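Local atomic coordinates of Sodium/sialic acid symporter SiaT (Proteus mirabilis, PDB entry 5NV9), a protein that couples uptake of the sialic acid N-acetylneuraminic acid to the sodium gradient, carrying two sodium ions inward with each sugar across the bacterial inner membrane. Residues I162-L165 against C166-T170; A384-F387 against S388-A392. All coordinates share one frame; numbering follows the deposited sequence.

Interaction 1: residues I162-L165 against C166-T170; sequences ISLL and CIIYT
The phenol ring of Y169 meets the carbonyl of L165 obliquely, with Y169 CD2 3.6 Å from L165 O. One face of the ring lies against C166 O, which stands 3.7 Å above the plane and over its centre. The ring gets there because CG sits between the backbone N and the carbonyl carbon (chi1 78°), folding it back along the helix. Q185 NE2 hydrogen-bonds the hydroxyl at the far end of the ring.

C166 O is gripped twice: T170 N and T170 OG1 both donate to it, the hydroxyl at 2.8 Å from well above the carbonyl plane. On the other side of the turn L164 and I168 cross obliquely, and L164 CD2 packs 3.5 Å from I168 CD1. Backbone bonds join the two segments. I167 N reaches S163 O at 2.9 Å and I168 N reaches L164 O at 3.1 Å, with a weak second bond from I168 N to L165 O. Y169 N to L165 O is longer, 3.3 Å, yet almost straight at 171°. The turn at 162-164 is wider, of pi type, and I162 O takes a hydrogen bond from Q341 NE2 of helix 328-361.

These are about two and a half turns in the membrane span 155-172, the first part of the long helix 155-203. C166, I167, Y169 and T170 pack on helix 328-361, where T170 touches S345, a sodium ligand. L165 and I168 lean on L22 of helix 8-29, and Y169 on M21; I162 and S163 contact helix 118-151.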
loop_
_atom_site.group_PDB
_atom_site.type_symbol
_atom_site.label_atom_id
_atom_site.label_comp_id
_atom_site.label_asym_id
_atom_site.label_seq_id
_atom_site.Cartn_x
_atom_site.Cartn_y
_atom_site.Cartn_z
ATOM N N ILE A 162 10.346 14.596 0.557
ATOM C CA ILE A 162 9.390 13.478 0.503
ATOM C C ILE A 162 9.207 12.794 1.869
ATOM O O ILE A 162 8.070 12.562 2.330
ATOM C CB ILE A 162 9.800 12.395 -0.529
ATOM C CG1 ILE A 162 9.802 12.955 -1.949
ATOM C CG2 ILE A 162 8.849 11.214 -0.482
ATOM C CD1 ILE A 162 10.686 12.181 -2.887
ATOM N N SER A 163 10.335 12.458 2.496
ATOM C CA SER A 163 10.354 11.542 3.621
ATOM C C SER A 163 10.423 12.287 4.966
ATOM O O SER A 163 9.592 12.066 5.865
ATOM C CB SER A 163 11.502 10.522 3.433
ATOM O OG SER A 163 11.165 9.290 4.071
ATOM N N LEU A 164 11.358 13.208 5.109
ATOM C CA LEU A 164 11.562 13.824 6.417
ATOM C C LEU A 164 10.331 14.628 6.835
ATOM O O LEU A 164 9.826 14.526 7.943
ATOM C CB LEU A 164 12.834 14.668 6.403
ATOM C CG LEU A 164 13.577 14.666 7.734
ATOM C CD1 LEU A 164 14.949 15.281 7.511
ATOM C CD2 LEU A 164 12.813 15.384 8.845
ATOM N N LEU A 165 9.835 15.423 5.918
ATOM C CA LEU A 165 8.643 16.187 6.149
ATOM C C LEU A 165 7.435 15.319 6.490
ATOM O O LEU A 165 6.640 15.677 7.377
ATOM C CB LEU A 165 8.319 17.088 4.940
ATOM C CG LEU A 165 9.192 18.335 4.780
ATOM C CD1 LEU A 165 8.528 19.257 3.766
ATOM C CD2 LEU A 165 9.434 19.068 6.099
ATOM N N CYS A 166 7.277 14.213 5.761
ATOM C CA CYS A 166 6.241 13.218 6.075
ATOM C C CYS A 166 6.341 12.686 7.524
ATOM O O CYS A 166 5.328 12.628 8.254
ATOM C CB CYS A 166 6.309 12.043 5.095
ATOM S SG CYS A 166 4.891 10.947 5.223
ATOM N N ILE A 167 7.569 12.374 7.947
ATOM C CA ILE A 167 7.863 11.914 9.296
ATOM C C ILE A 167 7.404 12.932 10.350
ATOM O O ILE A 167 6.884 12.548 11.362
ATOM C CB ILE A 167 9.397 11.582 9.485
ATOM C CG1 ILE A 167 9.742 10.315 8.725
ATOM C CG2 ILE A 167 9.765 11.420 10.961
ATOM C CD1 ILE A 167 11.219 10.054 8.528
ATOM N N ILE A 168 7.608 14.213 10.096
ATOM C CA ILE A 168 7.306 15.249 11.055
ATOM C C ILE A 168 5.807 15.367 11.286
ATOM O O ILE A 168 5.346 15.262 12.425
ATOM C CB ILE A 168 7.975 16.578 10.656
ATOM C CG1 ILE A 168 9.479 16.443 10.916
ATOM C CG2 ILE A 168 7.408 17.719 11.498
ATOM C CD1 ILE A 168 10.298 17.480 10.211
ATOM N N TYR A 169 5.028 15.484 10.213
ATOM C CA TYR A 169 3.572 15.600 10.377
ATOM C C TYR A 169 2.967 14.321 10.898
ATOM O O TYR A 169 1.991 14.387 11.603
ATOM C CB TYR A 169 2.837 16.144 9.124
ATOM C CG TYR A 169 2.574 15.186 7.949
ATOM C CD1 TYR A 169 1.670 14.115 8.046
ATOM C CD2 TYR A 169 3.134 15.426 6.718
ATOM C CE1 TYR A 169 1.413 13.285 6.951
ATOM C CE2 TYR A 169 2.890 14.572 5.620
ATOM C CZ TYR A 169 2.024 13.505 5.737
ATOM O OH TYR A 169 1.803 12.672 4.623
ATOM N N THR A 170 3.523 13.160 10.547
ATOM C CA THR A 170 3.006 11.852 11.037
ATOM C C THR A 170 3.240 11.732 12.549
ATOM O O THR A 170 2.334 11.473 13.325
ATOM C CB THR A 170 3.666 10.650 10.296
ATOM O OG1 THR A 170 3.370 10.701 8.895
ATOM C CG2 THR A 170 3.154 9.337 10.808
#

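Interaction 2: residues A384-F387 against S388-A392; sequences AGIF and SSLAA
S389 turns its hydroxyl back onto G385, one turn earlier in the helix. With S389 OG beside its own backbone N and opposite the carbonyl carbon (chi1 -67°), it donates to G385 O at 2.9 Å. The amide of the same serine, S389 N, also bonds to G385 O, at 3.0 Å, and the two donors approach from opposite faces of the carbonyl plane. One oxygen is thus held by two hydrogens from a single residue, while S389 OG has a further partner in S163 OG.

S388 stands differently. Its chi1 of -97° is well away from a staggered value, and the hydroxyl bonds to I133 O on helix 118-151, which suggests that this bond draws it aside. S388 CB still sits 3.3 Å from A384 O, the acceptor of S388 N.

I386 and L390 run alongside each other on the surface of the helix, with I386 CG2 3.9 Å from L390 CD1. L390 CG also rests 3.2 Å from I386 O, whose bond from L390 N, 2.9 Å long, is close to straight at 171°. F387 O takes A391 N at 3.1 Å.

Both segments lie in the membrane span 375-396 of helix 370-398. A384, S388, A391 and A392 line its contact with helix 118-151, and A384 also touches L348 and I351 of helix 328-361.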
loop_
_atom_site.group_PDB
_atom_site.type_symbol
_atom_site.label_atom_id
_atom_site.label_comp_id
_atom_site.label_asym_id
_atom_site.label_seq_id
_atom_site.Cartn_x
_atom_site.Cartn_y
_atom_site.Cartn_z
ATOM N N ALA A 384 11.831 4.266 12.917
ATOM C CA ALA A 384 11.426 3.670 11.645
ATOM C C ALA A 384 11.660 4.632 10.462
ATOM O O ALA A 384 12.199 4.236 9.425
ATOM C CB ALA A 384 9.967 3.247 11.728
ATOM N N GLY A 385 11.255 5.894 10.650
ATOM C CA GLY A 385 11.494 6.964 9.698
ATOM C C GLY A 385 12.951 7.079 9.284
ATOM O O GLY A 385 13.254 7.118 8.080
ATOM N N ILE A 386 13.845 7.115 10.289
ATOM C CA ILE A 386 15.279 7.211 10.053
ATOM C C ILE A 386 15.795 6.036 9.269
ATOM O O ILE A 386 16.394 6.235 8.216
ATOM C CB ILE A 386 16.077 7.425 11.363
ATOM C CG1 ILE A 386 15.883 8.875 11.811
ATOM C CG2 ILE A 386 17.549 7.176 11.125
ATOM C CD1 ILE A 386 16.209 9.155 13.252
ATOM N N PHE A 387 15.522 4.820 9.739
ATOM C CA PHE A 387 15.893 3.608 9.006
ATOM C C PHE A 387 15.344 3.549 7.554
ATOM O O PHE A 387 16.030 3.101 6.642
ATOM C CB PHE A 387 15.432 2.316 9.733
ATOM C CG PHE A 387 16.144 1.989 11.036
ATOM C CD1 PHE A 387 17.460 2.357 11.285
ATOM C CD2 PHE A 387 15.490 1.218 11.996
ATOM C CE1 PHE A 387 18.075 2.020 12.478
ATOM C CE2 PHE A 387 16.109 0.863 13.180
ATOM C CZ PHE A 387 17.403 1.281 13.424
ATOM N N SER A 388 14.090 3.932 7.353
ATOM C CA SER A 388 13.453 3.876 6.031
ATOM C C SER A 388 14.130 4.837 5.084
ATOM O O SER A 388 14.307 4.525 3.905
ATOM C CB SER A 388 11.984 4.294 6.111
ATOM O OG SER A 388 11.167 3.172 6.186
ATOM N N SER A 389 14.477 6.001 5.632
ATOM C CA SER A 389 15.115 7.084 4.903
ATOM C C SER A 389 16.553 6.798 4.526
ATOM O O SER A 389 16.951 7.101 3.403
ATOM C CB SER A 389 15.079 8.361 5.714
ATOM O OG SER A 389 13.754 8.828 5.846
ATOM N N LEU A 390 17.330 6.258 5.467
ATOM C CA LEU A 390 18.696 5.817 5.162
ATOM C C LEU A 390 18.668 4.794 4.033
ATOM O O LEU A 390 19.416 4.916 3.032
ATOM C CB LEU A 390 19.347 5.193 6.394
ATOM C CG LEU A 390 19.491 6.133 7.572
ATOM C CD1 LEU A 390 20.158 5.427 8.737
ATOM C CD2 LEU A 390 20.277 7.330 7.131
ATOM N N ALA A 391 17.806 3.784 4.176
ATOM C CA ALA A 391 17.686 2.804 3.130
ATOM C C ALA A 391 17.411 3.509 1.792
ATOM O O ALA A 391 18.103 3.259 0.807
ATOM C CB ALA A 391 16.620 1.799 3.438
ATOM N N ALA A 392 16.455 4.437 1.776
ATOM C CA ALA A 392 16.157 5.176 0.573
ATOM C C ALA A 392 17.353 5.954 0.078
ATOM O O ALA A 392 17.602 5.976 -1.109
ATOM C CB ALA A 392 14.962 6.108 0.784
#

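Overall arrangement
Interactions 1 and 2 sit on different transmembrane helices of the LeuT fold, their centres 11 Å apart, and they touch directly. S163 OG and S389 OG are 3.2 Å apart, probably hydrogen-bonded, and I167 CD1 packs 3.3 Å from G385 CA, where the glycine has no side chain in the way. Helices 118-151 and 328-361 flank both: T140 touches S163 and A392, L348 touches I167 and A384. Interaction 1 is nearer the ions, the Y169 side chain lying about 6 Å from a bound sodium, against about 13 Å for that of S388. Both stand back from the sugar, the I162 side chain by about 13 Å and that of S388 by about 14 Å; S388 is about 8 Å from the side chain of R135, a sialic acid-binding residue.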